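Long-range contact in glutathione S-transferase (Sphingobium chungbukense, PDB 6M1T), which probably transfers glutathione to electrophilic compounds, as a bacterial beta-class enzyme that carries glutathione in its active site: residues F151-L162 against L178-R188. Sequence-based numbering, arbitrary orientation.
Sequences FSVADIYLFVML and LGAYCGRIAQR. With CYS (cysteine), chain D; SO4 (sulfate ion), chain E.
The ring of Phe151 lies against the guanidinium of Arg188, the planes 15° apart and the centres 3.8 Å from each other, a cation-pi stack. Phe151 CB, turned toward the other segment, nears Arg188 NH1 and a sulfate oxygen; CG, anti to the backbone N (chi1 -174°), faces Arg188 NH1 and CZ. Further out, Phe151 CD2 lies 3.3 Å from Arg188 CZ, Phe151 CE2 meets Arg188 NE, Phe151 CZ touches Arg188 CD, and Phe151 CE1 is 3.9 Å from Ile185 CG1. Glu20 salt-bridges Arg188 NE, while Arg188 NH1 donates almost straight to sulfate O1 (2.9 Å). Next along the interface, Tyr181 OH donates to the anti lone pair of Asp155 OD1, 2.6 Å away; Tyr146 N also binds OD1. Asp155 OD2 accepts from Ser152 N, and Ser152 OG from Ala154 N: a capping box at the start of helix 153-162. Ile185 CG2 sits over one face of Phe159, a CH-pi contact. Cys182 SG, 3.7 Å from Leu162 CB, is joined by a disulfide to a separate bound cysteine molecule. Tyr157 touches glutathione. Within the C-terminal domain, the 178-186 part of helix 176-186 crosses the axis of 153-162 at -114°; helix 153-162 also packs on helices 12-21, 66-75 and 89-108.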
loop_
_atom_site.group_PDB
_atom_site.type_symbol
_atom_site.label_atom_id
_atom_site.label_comp_id
_atom_site.label_asym_id
_atom_site.label_seq_id
_atom_site.Cartn_x
_atom_site.Cartn_y
_atom_site.Cartn_z
ATOM N N PHE A 151 18.510 -9.239 3.673
ATOM C CA PHE A 151 17.447 -9.068 4.685
ATOM C C PHE A 151 16.967 -7.619 4.659
ATOM O O PHE A 151 17.794 -6.656 4.696
ATOM C CB PHE A 151 17.936 -9.514 6.054
ATOM C CG PHE A 151 16.841 -9.499 7.079
ATOM C CD1 PHE A 151 15.819 -10.433 7.026
ATOM C CD2 PHE A 151 16.859 -8.590 8.118
ATOM C CE1 PHE A 151 14.815 -10.442 7.984
ATOM C CE2 PHE A 151 15.833 -8.583 9.061
ATOM C CZ PHE A 151 14.817 -9.504 8.993
ATOM N N SER A 152 15.643 -7.445 4.560
ATOM C CA SER A 152 15.037 -6.115 4.331
ATOM C C SER A 152 13.773 -5.906 5.179
ATOM O O SER A 152 13.188 -6.867 5.678
ATOM C CB SER A 152 14.722 -5.916 2.885
ATOM O OG SER A 152 13.480 -6.494 2.565
ATOM N N VAL A 153 13.327 -4.660 5.245
ATOM C CA VAL A 153 12.035 -4.347 5.924
ATOM C C VAL A 153 10.891 -5.133 5.270
ATOM O O VAL A 153 9.896 -5.398 5.952
ATOM C CB VAL A 153 11.765 -2.840 5.964
ATOM C CG1 VAL A 153 12.687 -2.199 6.982
ATOM C CG2 VAL A 153 11.895 -2.171 4.589
ATOM N N ALA A 154 11.022 -5.567 4.016
ATOM C CA ALA A 154 9.952 -6.345 3.355
ATOM C C ALA A 154 9.900 -7.723 3.992
ATOM O O ALA A 154 8.794 -8.235 4.176
ATOM C CB ALA A 154 10.157 -6.412 1.856
ATOM N N ASP A 155 11.049 -8.332 4.312
ATOM C CA ASP A 155 11.060 -9.638 5.032
ATOM C C ASP A 155 10.448 -9.414 6.434
ATOM O O ASP A 155 9.716 -10.253 6.937
ATOM C CB ASP A 155 12.485 -10.197 5.193
ATOM C CG ASP A 155 13.198 -10.486 3.872
ATOM O OD1 ASP A 155 12.715 -11.331 3.136
ATOM O OD2 ASP A 155 14.180 -9.821 3.579
ATOM N N ILE A 156 10.822 -8.334 7.099
ATOM C CA ILE A 156 10.294 -8.072 8.467
ATOM C C ILE A 156 8.760 -7.998 8.392
ATOM O O ILE A 156 8.070 -8.600 9.182
ATOM C CB ILE A 156 10.896 -6.801 9.066
ATOM C CG1 ILE A 156 12.415 -6.923 9.309
ATOM C CG2 ILE A 156 10.119 -6.521 10.360
ATOM C CD1 ILE A 156 13.062 -5.601 9.737
ATOM N N TYR A 157 8.244 -7.248 7.446
ATOM C CA TYR A 157 6.783 -7.012 7.300
ATOM C C TYR A 157 6.052 -8.320 6.967
ATOM O O TYR A 157 5.069 -8.668 7.641
ATOM C CB TYR A 157 6.628 -5.971 6.217
ATOM C CG TYR A 157 5.303 -5.268 6.131
ATOM C CD1 TYR A 157 4.421 -5.167 7.197
ATOM C CD2 TYR A 157 5.016 -4.580 4.966
ATOM C CE1 TYR A 157 3.224 -4.462 7.065
ATOM C CE2 TYR A 157 3.854 -3.847 4.829
ATOM C CZ TYR A 157 2.964 -3.775 5.881
ATOM O OH TYR A 157 1.795 -3.079 5.683
ATOM N N LEU A 158 6.593 -9.106 6.015
ATOM C CA LEU A 158 5.990 -10.402 5.629
ATOM C C LEU A 158 6.016 -11.316 6.844
ATOM O O LEU A 158 4.975 -11.922 7.134
ATOM C CB LEU A 158 6.728 -11.040 4.449
ATOM C CG LEU A 158 6.249 -12.429 4.032
ATOM C CD1 LEU A 158 4.742 -12.438 3.723
ATOM C CD2 LEU A 158 7.072 -12.922 2.838
ATOM N N PHE A 159 7.183 -11.413 7.506
ATOM C CA PHE A 159 7.348 -12.291 8.698
ATOM C C PHE A 159 6.240 -12.022 9.714
ATOM O O PHE A 159 5.605 -12.937 10.189
ATOM C CB PHE A 159 8.690 -12.021 9.361
ATOM C CG PHE A 159 8.880 -12.731 10.663
ATOM C CD1 PHE A 159 9.252 -14.064 10.662
ATOM C CD2 PHE A 159 8.808 -12.044 11.871
ATOM C CE1 PHE A 159 9.513 -14.732 11.848
ATOM C CE2 PHE A 159 9.069 -12.715 13.059
ATOM C CZ PHE A 159 9.388 -14.061 13.045
ATOM N N VAL A 160 5.957 -10.739 9.991
ATOM C CA VAL A 160 4.920 -10.377 10.994
ATOM C C VAL A 160 3.557 -10.935 10.572
ATOM O O VAL A 160 2.901 -11.593 11.384
ATOM C CB VAL A 160 4.886 -8.871 11.293
ATOM C CG1 VAL A 160 3.648 -8.507 12.101
ATOM C CG2 VAL A 160 6.151 -8.448 11.989
ATOM N N MET A 161 3.126 -10.712 9.344
ATOM C CA MET A 161 1.831 -11.201 8.830
ATOM C C MET A 161 1.796 -12.740 8.728
ATOM O O MET A 161 0.727 -13.278 8.874
ATOM C CB MET A 161 1.549 -10.542 7.472
ATOM C CG MET A 161 1.482 -9.017 7.592
ATOM S SD MET A 161 0.840 -8.302 6.024
ATOM C CE MET A 161 1.930 -6.912 5.810
ATOM N N LEU A 162 2.931 -13.429 8.540
ATOM C CA LEU A 162 2.970 -14.930 8.518
ATOM C C LEU A 162 2.744 -15.483 9.920
ATOM O O LEU A 162 2.311 -16.630 10.041
ATOM C CB LEU A 162 4.299 -15.396 7.910
ATOM C CG LEU A 162 4.466 -15.103 6.427
ATOM C CD1 LEU A 162 5.799 -15.655 5.939
ATOM C CD2 LEU A 162 3.350 -15.657 5.603
ATOM N N LEU A 178 7.591 -21.137 3.534
ATOM C CA LEU A 178 7.227 -20.033 4.474
ATOM C C LEU A 178 7.692 -20.412 5.879
ATOM O O LEU A 178 8.419 -19.605 6.436
ATOM C CB LEU A 178 5.724 -19.758 4.411
ATOM C CG LEU A 178 5.223 -19.263 3.055
ATOM C CD1 LEU A 178 3.782 -18.838 3.154
ATOM C CD2 LEU A 178 6.053 -18.112 2.514
ATOM N N GLY A 179 7.389 -21.646 6.342
ATOM C CA GLY A 179 7.894 -22.248 7.594
ATOM C C GLY A 179 9.383 -22.017 7.796
ATOM O O GLY A 179 9.779 -21.460 8.841
ATOM N N ALA A 180 10.216 -22.434 6.849
ATOM C CA ALA A 180 11.691 -22.311 6.955
ATOM C C ALA A 180 12.099 -20.832 7.011
ATOM O O ALA A 180 13.049 -20.470 7.732
ATOM C CB ALA A 180 12.331 -23.001 5.776
ATOM N N TYR A 181 11.461 -20.021 6.167
ATOM C CA TYR A 181 11.690 -18.561 6.057
ATOM C C TYR A 181 11.471 -17.960 7.447
ATOM O O TYR A 181 12.344 -17.198 7.877
ATOM C CB TYR A 181 10.778 -17.994 4.960
ATOM C CG TYR A 181 10.748 -16.505 4.777
ATOM C CD1 TYR A 181 11.741 -15.872 4.063
ATOM C CD2 TYR A 181 9.696 -15.746 5.281
ATOM C CE1 TYR A 181 11.714 -14.510 3.849
ATOM C CE2 TYR A 181 9.632 -14.385 5.048
ATOM C CZ TYR A 181 10.647 -13.769 4.349
ATOM O OH TYR A 181 10.625 -12.442 4.089
ATOM N N CYS A 182 10.392 -18.341 8.120
ATOM C CA CYS A 182 9.996 -17.769 9.441
ATOM C C CYS A 182 10.975 -18.308 10.485
ATOM O O CYS A 182 11.537 -17.523 11.271
ATOM C CB CYS A 182 8.586 -18.167 9.857
ATOM S SG CYS A 182 7.289 -17.251 8.972
ATOM N N GLY A 183 11.231 -19.613 10.407
ATOM C CA GLY A 183 12.356 -20.276 11.098
ATOM C C GLY A 183 13.640 -19.478 11.113
ATOM O O GLY A 183 14.138 -19.216 12.222
ATOM N N ARG A 184 14.192 -19.134 9.949
ATOM C CA ARG A 184 15.465 -18.380 9.849
ATOM C C ARG A 184 15.273 -16.999 10.481
ATOM O O ARG A 184 16.129 -16.560 11.252
ATOM C CB ARG A 184 15.932 -18.270 8.396
ATOM C CG ARG A 184 16.280 -19.617 7.769
ATOM C CD ARG A 184 16.904 -19.524 6.390
ATOM N NE ARG A 184 16.201 -18.667 5.436
ATOM C CZ ARG A 184 15.199 -19.046 4.639
ATOM N NH1 ARG A 184 14.721 -20.275 4.690
ATOM N NH2 ARG A 184 14.663 -18.178 3.801
ATOM N N ILE A 185 14.181 -16.305 10.163
ATOM C CA ILE A 185 14.058 -14.893 10.617
ATOM C C ILE A 185 13.924 -14.846 12.145
ATOM O O ILE A 185 14.518 -13.985 12.753
ATOM C CB ILE A 185 12.925 -14.177 9.860
ATOM C CG1 ILE A 185 13.356 -13.988 8.402
ATOM C CG2 ILE A 185 12.563 -12.865 10.554
ATOM C CD1 ILE A 185 12.249 -13.556 7.457
ATOM N N ALA A 186 13.182 -15.764 12.728
ATOM C CA ALA A 186 12.885 -15.807 14.168
ATOM C C ALA A 186 14.182 -15.989 14.983
ATOM O O ALA A 186 14.167 -15.651 16.163
ATOM C CB ALA A 186 11.856 -16.872 14.444
ATOM N N GLN A 187 15.271 -16.469 14.385
ATOM C CA GLN A 187 16.555 -16.672 15.103
ATOM C C GLN A 187 17.290 -15.335 15.191
ATOM O O GLN A 187 18.257 -15.263 15.942
ATOM C CB GLN A 187 17.403 -17.737 14.402
ATOM C CG GLN A 187 16.657 -19.054 14.216
ATOM C CD GLN A 187 17.607 -20.200 13.966
ATOM O OE1 GLN A 187 18.283 -20.254 12.939
ATOM N NE2 GLN A 187 17.674 -21.114 14.921
ATOM N N ARG A 188 16.868 -14.308 14.454
ATOM C CA ARG A 188 17.566 -13.010 14.529
ATOM C C ARG A 188 17.324 -12.457 15.924
ATOM O O ARG A 188 16.214 -12.571 16.437
ATOM C CB ARG A 188 17.109 -12.059 13.428
ATOM C CG ARG A 188 17.382 -12.592 12.039
ATOM C CD ARG A 188 16.925 -11.616 10.991
ATOM N NE ARG A 188 17.737 -10.411 11.013
ATOM C CZ ARG A 188 18.807 -10.208 10.251
ATOM N NH1 ARG A 188 19.195 -11.120 9.377
ATOM N NH2 ARG A 188 19.474 -9.084 10.345
HETATM N N CYS D . 4.674 -20.250 12.509
HETATM C CA CYS D . 5.349 -20.275 11.175
HETATM C C CYS D . 6.815 -20.707 11.338
HETATM O O CYS D . 7.461 -20.224 12.302
HETATM C CB CYS D . 5.224 -18.911 10.500
HETATM S SG CYS D . 5.926 -18.809 8.826
HETATM S S SO4 E . 21.957 -9.275 7.229
HETATM O O1 SO4 E . 21.455 -10.528 7.717
HETATM O O2 SO4 E . 23.274 -9.079 7.763
HETATM O O3 SO4 E . 21.098 -8.192 7.642
HETATM O O4 SO4 E . 21.990 -9.335 5.798
#